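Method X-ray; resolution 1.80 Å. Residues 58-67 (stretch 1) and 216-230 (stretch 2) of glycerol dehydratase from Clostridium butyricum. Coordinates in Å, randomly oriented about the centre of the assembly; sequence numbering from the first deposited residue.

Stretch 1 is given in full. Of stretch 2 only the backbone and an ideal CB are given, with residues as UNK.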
ATOM      1  N   ILE A  58      -0.892 -23.179   5.591  1.00 29.31           N
ATOM      2  CA  ILE A  58      -2.189 -23.839   5.675  1.00 29.21           C
ATOM      3  C   ILE A  58      -2.146 -25.176   4.934  1.00 29.35           C
ATOM      4  O   ILE A  58      -2.489 -26.221   5.493  1.00 29.48           O
ATOM      5  CB  ILE A  58      -3.298 -22.955   5.054  1.00 28.54           C
ATOM      6  CG1 ILE A  58      -3.515 -21.715   5.921  1.00 29.84           C
ATOM      7  CG2 ILE A  58      -4.581 -23.752   4.898  1.00 29.16           C
ATOM      8  CD1 ILE A  58      -4.423 -20.675   5.293  1.00 30.75           C
ATOM      9  N   LEU A  59      -1.710 -25.142   3.678  1.00 30.22           N
ATOM     10  CA  LEU A  59      -1.644 -26.349   2.863  1.00 30.78           C
ATOM     11  C   LEU A  59      -0.728 -27.438   3.412  1.00 32.44           C
ATOM     12  O   LEU A  59      -0.974 -28.625   3.190  1.00 32.31           O
ATOM     13  CB  LEU A  59      -1.218 -26.004   1.436  1.00 31.08           C
ATOM     14  CG  LEU A  59      -2.246 -25.230   0.604  1.00 30.31           C
ATOM     15  CD1 LEU A  59      -1.721 -25.042  -0.806  1.00 30.77           C
ATOM     16  CD2 LEU A  59      -3.558 -25.991   0.574  1.00 30.08           C
ATOM     17  N   GLU A  60       0.323 -27.044   4.122  1.00 32.74           N
ATOM     18  CA  GLU A  60       1.245 -28.030   4.675  1.00 33.63           C
ATOM     19  C   GLU A  60       0.747 -28.658   5.973  1.00 33.50           C
ATOM     20  O   GLU A  60       1.130 -29.779   6.299  1.00 33.68           O
ATOM     21  CB  GLU A  60       2.624 -27.398   4.925  1.00 34.62           C
ATOM     22  CG  GLU A  60       3.313 -26.859   3.676  1.00 36.17           C
ATOM     23  CD  GLU A  60       4.669 -26.232   3.970  1.00 38.24           C
ATOM     24  OE1 GLU A  60       4.790 -25.505   4.980  1.00 39.84           O
ATOM     25  OE2 GLU A  60       5.612 -26.456   3.182  1.00 37.85           O
ATOM     26  N   ASN A  61      -0.125 -27.960   6.696  1.00 33.13           N
ATOM     27  CA  ASN A  61      -0.598 -28.458   7.986  1.00 34.27           C
ATOM     28  C   ASN A  61      -2.092 -28.707   8.197  1.00 33.87           C
ATOM     29  O   ASN A  61      -2.485 -29.263   9.222  1.00 33.02           O
ATOM     30  CB  ASN A  61      -0.094 -27.517   9.078  1.00 34.96           C
ATOM     31  CG  ASN A  61       1.419 -27.403   9.086  1.00 37.09           C
ATOM     32  OD1 ASN A  61       2.115 -28.320   9.517  1.00 37.51           O
ATOM     33  ND2 ASN A  61       1.936 -26.284   8.587  1.00 35.33           N
ATOM     34  N   ILE A  62      -2.926 -28.298   7.247  1.00 33.02           N
ATOM     35  CA  ILE A  62      -4.370 -28.495   7.380  1.00 32.14           C
ATOM     36  C   ILE A  62      -4.694 -29.993   7.324  1.00 31.87           C
ATOM     37  O   ILE A  62      -4.094 -30.737   6.550  1.00 31.36           O
ATOM     38  CB  ILE A  62      -5.134 -27.766   6.238  1.00 31.27           C
ATOM     39  CG1 ILE A  62      -6.638 -27.728   6.531  1.00 32.37           C
ATOM     40  CG2 ILE A  62      -4.879 -28.464   4.923  1.00 30.56           C
ATOM     41  CD1 ILE A  62      -7.048 -26.719   7.590  1.00 31.41           C
ATOM     42  N   PRO A  63      -5.637 -30.458   8.159  1.00 32.93           N
ATOM     43  CA  PRO A  63      -5.988 -31.882   8.139  1.00 33.65           C
ATOM     44  C   PRO A  63      -6.413 -32.340   6.747  1.00 34.88           C
ATOM     45  O   PRO A  63      -7.077 -31.605   6.016  1.00 35.17           O
ATOM     46  CB  PRO A  63      -7.128 -31.968   9.149  1.00 33.60           C
ATOM     47  CG  PRO A  63      -6.755 -30.933  10.147  1.00 34.22           C
ATOM     48  CD  PRO A  63      -6.323 -29.770   9.266  1.00 32.84           C
ATOM     49  N   ILE A  64      -6.014 -33.556   6.394  1.00 35.48           N
ATOM     50  CA  ILE A  64      -6.325 -34.159   5.104  1.00 37.15           C
ATOM     51  C   ILE A  64      -7.332 -35.283   5.349  1.00 36.88           C
ATOM     52  O   ILE A  64      -7.305 -35.918   6.401  1.00 36.28           O
ATOM     53  CB  ILE A  64      -5.035 -34.743   4.465  1.00 38.18           C
ATOM     54  CG1 ILE A  64      -4.053 -33.610   4.174  1.00 40.53           C
ATOM     55  CG2 ILE A  64      -5.356 -35.490   3.190  1.00 40.65           C
ATOM     56  CD1 ILE A  64      -4.632 -32.523   3.294  1.00 39.34           C
ATOM     57  N   THR A  65      -8.224 -35.518   4.392  1.00 36.22           N
ATOM     58  CA  THR A  65      -9.222 -36.570   4.551  1.00 36.11           C
ATOM     59  C   THR A  65      -9.634 -37.225   3.241  1.00 35.56           C
ATOM     60  O   THR A  65      -9.874 -36.552   2.237  1.00 34.65           O
ATOM     61  CB  THR A  65     -10.523 -36.042   5.211  1.00 35.87           C
ATOM     62  OG1 THR A  65     -10.231 -35.481   6.496  1.00 36.48           O
ATOM     63  CG2 THR A  65     -11.529 -37.177   5.379  1.00 37.02           C
ATOM     64  N   ILE A  66      -9.702 -38.549   3.261  1.00 34.30           N
ATOM     65  CA  ILE A  66     -10.148 -39.310   2.106  1.00 34.51           C
ATOM     66  C   ILE A  66     -11.355 -40.075   2.629  1.00 34.30           C
ATOM     67  O   ILE A  66     -11.226 -40.932   3.504  1.00 33.97           O
ATOM     68  CB  ILE A  66      -9.067 -40.292   1.593  1.00 33.72           C
ATOM     69  CG1 ILE A  66      -7.888 -39.501   1.017  1.00 34.09           C
ATOM     70  CG2 ILE A  66      -9.661 -41.210   0.528  1.00 33.86           C
ATOM     71  CD1 ILE A  66      -6.853 -40.339   0.301  1.00 33.84           C
ATOM     72  N   ARG A  67     -12.534 -39.736   2.118  1.00 34.14           N
ATOM     73  CA  ARG A  67     -13.765 -40.377   2.561  1.00 34.23           C
ATOM     74  C   ARG A  67     -13.937 -41.744   1.914  1.00 34.01           C
ATOM     75  O   ARG A  67     -13.409 -42.003   0.834  1.00 33.00           O
ATOM     76  CB  ARG A  67     -14.963 -39.475   2.251  1.00 35.09           C
ATOM     77  CG  ARG A  67     -14.794 -38.037   2.758  1.00 35.26           C
ATOM     78  CD  ARG A  67     -16.078 -37.229   2.615  1.00 35.38           C
ATOM     79  NE  ARG A  67     -15.859 -35.789   2.744  1.00 34.76           N
ATOM     80  CZ  ARG A  67     -15.412 -35.178   3.841  1.00 34.41           C
ATOM     81  NH1 ARG A  67     -15.127 -35.875   4.932  1.00 33.21           N
ATOM     82  NH2 ARG A  67     -15.243 -33.863   3.844  1.00 33.45           N
ATOM     83  N   UNK A 216       1.530 -28.084  -4.957  1.00 29.59           N
ATOM     84  CA  UNK A 216       2.181 -29.347  -5.292  1.00 31.05           C
ATOM     85  C   UNK A 216       2.350 -30.193  -4.030  1.00 31.83           C
ATOM     86  O   UNK A 216       2.107 -31.401  -4.044  1.00 33.07           O
ATOM     87  CB  UNK A 216       3.535 -29.099  -5.959  1.00 31.05           C
ATOM     88  N   UNK A 217       2.750 -29.547  -2.939  1.00 32.23           N
ATOM     89  CA  UNK A 217       2.934 -30.226  -1.660  1.00 32.97           C
ATOM     90  C   UNK A 217       1.607 -30.795  -1.166  1.00 33.16           C
ATOM     91  O   UNK A 217       1.546 -31.925  -0.668  1.00 32.19           O
ATOM     92  CB  UNK A 217       3.523 -29.269  -0.622  1.00 32.97           C
ATOM     93  N   UNK A 218       0.548 -30.002  -1.308  1.00 32.45           N
ATOM     94  CA  UNK A 218      -0.787 -30.403  -0.874  1.00 32.04           C
ATOM     95  C   UNK A 218      -1.237 -31.685  -1.565  1.00 31.86           C
ATOM     96  O   UNK A 218      -1.710 -32.616  -0.912  1.00 32.00           O
ATOM     97  CB  UNK A 218      -1.792 -29.282  -1.147  1.00 32.04           C
ATOM     98  N   UNK A 219      -1.087 -31.729  -2.885  1.00 30.98           N
ATOM     99  CA  UNK A 219      -1.489 -32.897  -3.660  1.00 31.53           C
ATOM    100  C   UNK A 219      -0.680 -34.130  -3.255  1.00 32.08           C
ATOM    101  O   UNK A 219      -1.212 -35.240  -3.186  1.00 31.69           O
ATOM    102  CB  UNK A 219      -1.323 -32.624  -5.156  1.00 31.53           C
ATOM    103  N   UNK A 220       0.604 -33.931  -2.983  1.00 32.17           N
ATOM    104  CA  UNK A 220       1.467 -35.035  -2.577  1.00 32.92           C
ATOM    105  C   UNK A 220       1.061 -35.624  -1.232  1.00 32.89           C
ATOM    106  O   UNK A 220       1.301 -36.802  -0.972  1.00 33.72           O
ATOM    107  CB  UNK A 220       2.922 -34.565  -2.515  1.00 32.92           C
ATOM    108  N   UNK A 221       0.447 -34.812  -0.378  1.00 32.44           N
ATOM    109  CA  UNK A 221      -0.001 -35.297   0.919  1.00 33.48           C
ATOM    110  C   UNK A 221      -1.134 -36.304   0.725  1.00 33.95           C
ATOM    111  O   UNK A 221      -1.264 -37.254   1.499  1.00 34.25           O
ATOM    112  CB  UNK A 221      -0.453 -34.136   1.807  1.00 33.48           C
ATOM    113  N   UNK A 222      -1.955 -36.095  -0.304  1.00 34.13           N
ATOM    114  CA  UNK A 222      -3.053 -37.020  -0.579  1.00 34.43           C
ATOM    115  C   UNK A 222      -2.516 -38.295  -1.208  1.00 34.95           C
ATOM    116  O   UNK A 222      -3.055 -39.381  -0.983  1.00 34.73           O
ATOM    117  CB  UNK A 222      -4.094 -36.372  -1.494  1.00 34.43           C
ATOM    118  N   UNK A 223      -1.455 -38.162  -1.998  1.00 35.11           N
ATOM    119  CA  UNK A 223      -0.851 -39.321  -2.640  1.00 36.41           C
ATOM    120  C   UNK A 223      -0.333 -40.266  -1.558  1.00 37.26           C
ATOM    121  O   UNK A 223      -0.492 -41.485  -1.653  1.00 37.17           O
ATOM    122  CB  UNK A 223       0.274 -38.902  -3.588  1.00 36.41           C
ATOM    123  N   UNK A 224       0.277 -39.692  -0.525  1.00 38.21           N
ATOM    124  CA  UNK A 224       0.816 -40.468   0.586  1.00 39.40           C
ATOM    125  C   UNK A 224      -0.314 -41.038   1.438  1.00 39.97           C
ATOM    126  O   UNK A 224      -0.246 -42.181   1.894  1.00 39.74           O
ATOM    127  CB  UNK A 224       1.745 -39.605   1.442  1.00 39.40           C
ATOM    128  N   UNK A 225      -1.348 -40.232   1.657  1.00 40.16           N
ATOM    129  CA  UNK A 225      -2.500 -40.654   2.445  1.00 40.40           C
ATOM    130  C   UNK A 225      -3.160 -41.868   1.796  1.00 40.29           C
ATOM    131  O   UNK A 225      -3.535 -42.824   2.477  1.00 40.27           O
ATOM    132  CB  UNK A 225      -3.505 -39.509   2.589  1.00 40.40           C
ATOM    133  N   UNK A 226      -3.298 -41.819   0.474  1.00 39.69           N
ATOM    134  CA  UNK A 226      -3.916 -42.902  -0.286  1.00 40.56           C
ATOM    135  C   UNK A 226      -3.209 -44.244  -0.073  1.00 41.05           C
ATOM    136  O   UNK A 226      -3.847 -45.230   0.299  1.00 40.82           O
ATOM    137  CB  UNK A 226      -3.921 -42.552  -1.775  1.00 40.56           C
ATOM    138  N   UNK A 227      -1.901 -44.278  -0.321  1.00 41.85           N
ATOM    139  CA  UNK A 227      -1.109 -45.501  -0.144  1.00 42.76           C
ATOM    140  C   UNK A 227      -1.254 -46.032   1.276  1.00 43.04           C
ATOM    141  O   UNK A 227      -1.391 -47.235   1.497  1.00 43.40           O
ATOM    142  CB  UNK A 227       0.365 -45.240  -0.460  1.00 42.76           C
ATOM    143  N   UNK A 228      -1.213 -45.115   2.234  1.00 42.88           N
ATOM    144  CA  UNK A 228      -1.338 -45.431   3.649  1.00 42.89           C
ATOM    145  C   UNK A 228      -2.650 -46.162   3.943  1.00 42.04           C
ATOM    146  O   UNK A 228      -2.682 -47.117   4.725  1.00 40.69           O
ATOM    147  CB  UNK A 228      -1.248 -44.152   4.484  1.00 42.89           C
ATOM    148  N   UNK A 229      -3.731 -45.710   3.316  1.00 40.47           N
ATOM    149  CA  UNK A 229      -5.035 -46.329   3.505  1.00 39.23           C
ATOM    150  C   UNK A 229      -5.091 -47.657   2.752  1.00 39.22           C
ATOM    151  O   UNK A 229      -5.623 -48.647   3.260  1.00 38.93           O
ATOM    152  CB  UNK A 229      -6.151 -45.394   3.036  1.00 39.23           C
ATOM    153  N   UNK A 230      -4.528 -47.672   1.546  1.00 38.93           N
ATOM    154  CA  UNK A 230      -4.508 -48.869   0.711  1.00 40.04           C
ATOM    155  C   UNK A 230      -3.823 -50.035   1.415  1.00 41.35           C
ATOM    156  O   UNK A 230      -4.306 -51.168   1.377  1.00 41.30           O
ATOM    157  CB  UNK A 230      -3.805 -48.575  -0.616  1.00 40.04           C
TER

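Stretch 2 is helical throughout, with phi/psi near -60/-40, and stretch 1 passes it as a helix end and an extended segment. At position 216 CA-to-CB points away from stretch 1 and constrains little; the residue is Ile216. Position 217 points toward stretch 1, its ideal CB 4.9 Å from Glu60 CG, where a small or polar side chain would fit beside the carboxylate. It is Thr217, whose OG1 lies 2.8 Å from a water O that also donates a weak bond to Glu60 OE2.

Position 218 also points toward stretch 1, with its ideal CB 4.1 Å from Leu59 CD2. Methyl groups of Leu59, Ile62 and Ile64 offer an apolar surface suited to a large aliphatic or aromatic side chain. Tyr218 (chi1 t) places one ring face under Leu59 CD2, 3.9 Å from the ring centroid, and meets Ile62 CG2 with its edge at CE1, 3.8 Å away. Its OH donates to a second water, which donates in turn to Pro63 O.

Positions 219 and 220 are out of reach and leave the choice open; they are Val219 and Asn220.

At 221 the CB points toward stretch 1, 4.3 Å from Ile64 CG1. Where the first helix ends, the carbonyls of Leu59 and Ile62 converge, so a long donor, lysine or arginine, would suit. Arg221 bonds through NH1 to Leu59 O and to Ile62 O, both at 2.9 Å, and through NH2 to Ile62 O at 3.0 Å. Ile64 CG1 covers one guanidinium face.

Position 222 points sideways, with its ideal CB 4.9 Å from Ile64 CG2 and 5.2 Å from Ile66 CD1; a flat ring or a long aliphatic chain could reach both. Tyr222 (chi1 m) receives Ile64 CG2 over its face, 3.4 Å from the ring centroid, while its edge faces Thr65 O and Ile66 CG1. Its OH donates to Tyr218 OH at 3.0 Å.

Position 223 points away and 224 is out of reach: Ala223 and Lys224. At 225 the CB heads toward Ile66 CD1, 4.1 Å away, favouring a chain with an aliphatic base; Lys225 packs CG 3.9 Å from Ile66 CD1. Position 226, sideways and 4.2 Å from the same CD1, accepts a small residue, and Ala226 touches it with CB.

Positions 227 and 228 are out of reach, Lys227 and Glu228. Position 229 points toward stretch 1 but from a distance, so an extended aliphatic chain suits; Ile229 brings CD1 to 3.8 Å from Ile66 CB. Position 230, out of reach, is Ala230.

Stretch 2 216-230: ITYVNRYAKKAKEIA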
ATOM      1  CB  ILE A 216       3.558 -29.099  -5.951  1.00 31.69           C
ATOM      2  CG1 ILE A 216       3.357 -28.439  -7.320  1.00 32.19           C
ATOM      3  CG2 ILE A 216       4.320 -30.409  -6.102  1.00 31.94           C
ATOM      4  CD1 ILE A 216       4.645 -28.069  -8.032  1.00 32.84           C
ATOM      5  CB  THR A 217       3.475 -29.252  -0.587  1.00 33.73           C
ATOM      6  OG1 THR A 217       4.752 -28.748  -0.998  1.00 33.72           O
ATOM      7  CG2 THR A 217       3.618 -29.955   0.758  1.00 34.71           C
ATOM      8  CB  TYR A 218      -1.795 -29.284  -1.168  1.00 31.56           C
ATOM      9  CG  TYR A 218      -3.168 -29.523  -0.585  1.00 31.35           C
ATOM     10  CD1 TYR A 218      -3.359 -29.570   0.796  1.00 30.28           C
ATOM     11  CD2 TYR A 218      -4.278 -29.709  -1.414  1.00 31.47           C
ATOM     12  CE1 TYR A 218      -4.619 -29.798   1.341  1.00 30.66           C
ATOM     13  CE2 TYR A 218      -5.544 -29.939  -0.879  1.00 31.18           C
ATOM     14  CZ  TYR A 218      -5.706 -29.984   0.500  1.00 31.26           C
ATOM     15  OH  TYR A 218      -6.950 -30.231   1.038  1.00 30.77           O
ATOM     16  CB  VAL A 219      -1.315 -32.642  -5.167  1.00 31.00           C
ATOM     17  CG1 VAL A 219      -1.718 -33.872  -5.958  1.00 31.68           C
ATOM     18  CG2 VAL A 219      -2.165 -31.443  -5.589  1.00 31.37           C
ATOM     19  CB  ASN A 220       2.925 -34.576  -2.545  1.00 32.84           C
ATOM     20  CG  ASN A 220       3.563 -34.600  -3.917  1.00 33.75           C
ATOM     21  OD1 ASN A 220       4.447 -33.795  -4.225  1.00 35.58           O
ATOM     22  ND2 ASN A 220       3.124 -35.537  -4.752  1.00 32.37           N
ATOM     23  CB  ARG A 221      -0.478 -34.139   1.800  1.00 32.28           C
ATOM     24  CG  ARG A 221       0.638 -33.208   2.261  1.00 32.24           C
ATOM     25  CD  ARG A 221       0.102 -32.124   3.183  1.00 31.97           C
ATOM     26  NE  ARG A 221      -0.467 -32.684   4.404  1.00 31.20           N
ATOM     27  CZ  ARG A 221      -1.350 -32.055   5.175  1.00 32.01           C
ATOM     28  NH1 ARG A 221      -1.769 -30.837   4.851  1.00 30.83           N
ATOM     29  NH2 ARG A 221      -1.822 -32.643   6.265  1.00 32.02           N
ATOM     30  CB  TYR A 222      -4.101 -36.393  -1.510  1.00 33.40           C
ATOM     31  CG  TYR A 222      -5.094 -35.514  -0.790  1.00 32.62           C
ATOM     32  CD1 TYR A 222      -4.839 -34.158  -0.596  1.00 32.34           C
ATOM     33  CD2 TYR A 222      -6.265 -36.051  -0.249  1.00 32.28           C
ATOM     34  CE1 TYR A 222      -5.722 -33.357   0.119  1.00 32.16           C
ATOM     35  CE2 TYR A 222      -7.157 -35.255   0.472  1.00 31.93           C
ATOM     36  CZ  TYR A 222      -6.874 -33.909   0.651  1.00 31.98           C
ATOM     37  OH  TYR A 222      -7.731 -33.113   1.368  1.00 32.98           O
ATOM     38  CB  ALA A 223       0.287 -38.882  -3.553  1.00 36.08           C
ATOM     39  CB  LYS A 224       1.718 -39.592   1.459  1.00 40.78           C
ATOM     40  CG  LYS A 224       2.267 -40.314   2.676  1.00 42.84           C
ATOM     41  CD  LYS A 224       2.896 -39.353   3.666  1.00 45.13           C
ATOM     42  CE  LYS A 224       3.278 -40.079   4.952  1.00 46.84           C
ATOM     43  NZ  LYS A 224       3.722 -39.142   6.021  1.00 48.40           N
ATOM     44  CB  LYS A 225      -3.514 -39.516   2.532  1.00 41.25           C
ATOM     45  CG  LYS A 225      -4.667 -39.766   3.486  1.00 42.84           C
ATOM     46  CD  LYS A 225      -4.227 -39.590   4.925  1.00 44.97           C
ATOM     47  CE  LYS A 225      -5.411 -39.619   5.871  1.00 46.40           C
ATOM     48  NZ  LYS A 225      -5.005 -39.293   7.266  1.00 47.64           N
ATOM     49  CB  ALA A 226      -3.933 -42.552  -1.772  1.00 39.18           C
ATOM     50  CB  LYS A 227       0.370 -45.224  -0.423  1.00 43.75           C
ATOM     51  CG  LYS A 227       0.756 -45.239  -1.891  1.00 45.90           C
ATOM     52  CD  LYS A 227       0.687 -46.649  -2.468  1.00 47.67           C
ATOM     53  CE  LYS A 227       1.170 -46.676  -3.913  1.00 48.50           C
ATOM     54  NZ  LYS A 227       1.085 -48.032  -4.524  1.00 49.27           N
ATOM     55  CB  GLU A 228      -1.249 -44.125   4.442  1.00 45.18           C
ATOM     56  CG  GLU A 228      -1.605 -44.207   5.912  1.00 48.09           C
ATOM     57  CD  GLU A 228      -1.489 -42.851   6.595  1.00 50.03           C
ATOM     58  OE1 GLU A 228      -1.942 -42.718   7.753  1.00 51.17           O
ATOM     59  OE2 GLU A 228      -0.938 -41.917   5.968  1.00 50.45           O
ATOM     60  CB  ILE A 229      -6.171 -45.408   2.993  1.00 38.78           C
ATOM     61  CG1 ILE A 229      -6.232 -44.137   3.845  1.00 38.31           C
ATOM     62  CG2 ILE A 229      -7.502 -46.136   3.051  1.00 38.24           C
ATOM     63  CD1 ILE A 229      -7.277 -43.127   3.376  1.00 38.77           C
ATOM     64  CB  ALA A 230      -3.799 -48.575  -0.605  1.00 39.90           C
TER
HETATM   65  O   HOH W   1       5.397 -26.120  -0.246  1.00 44.81           O
HETATM   66  O   HOH W   2      -7.972 -29.877   3.870  1.00 43.80           O
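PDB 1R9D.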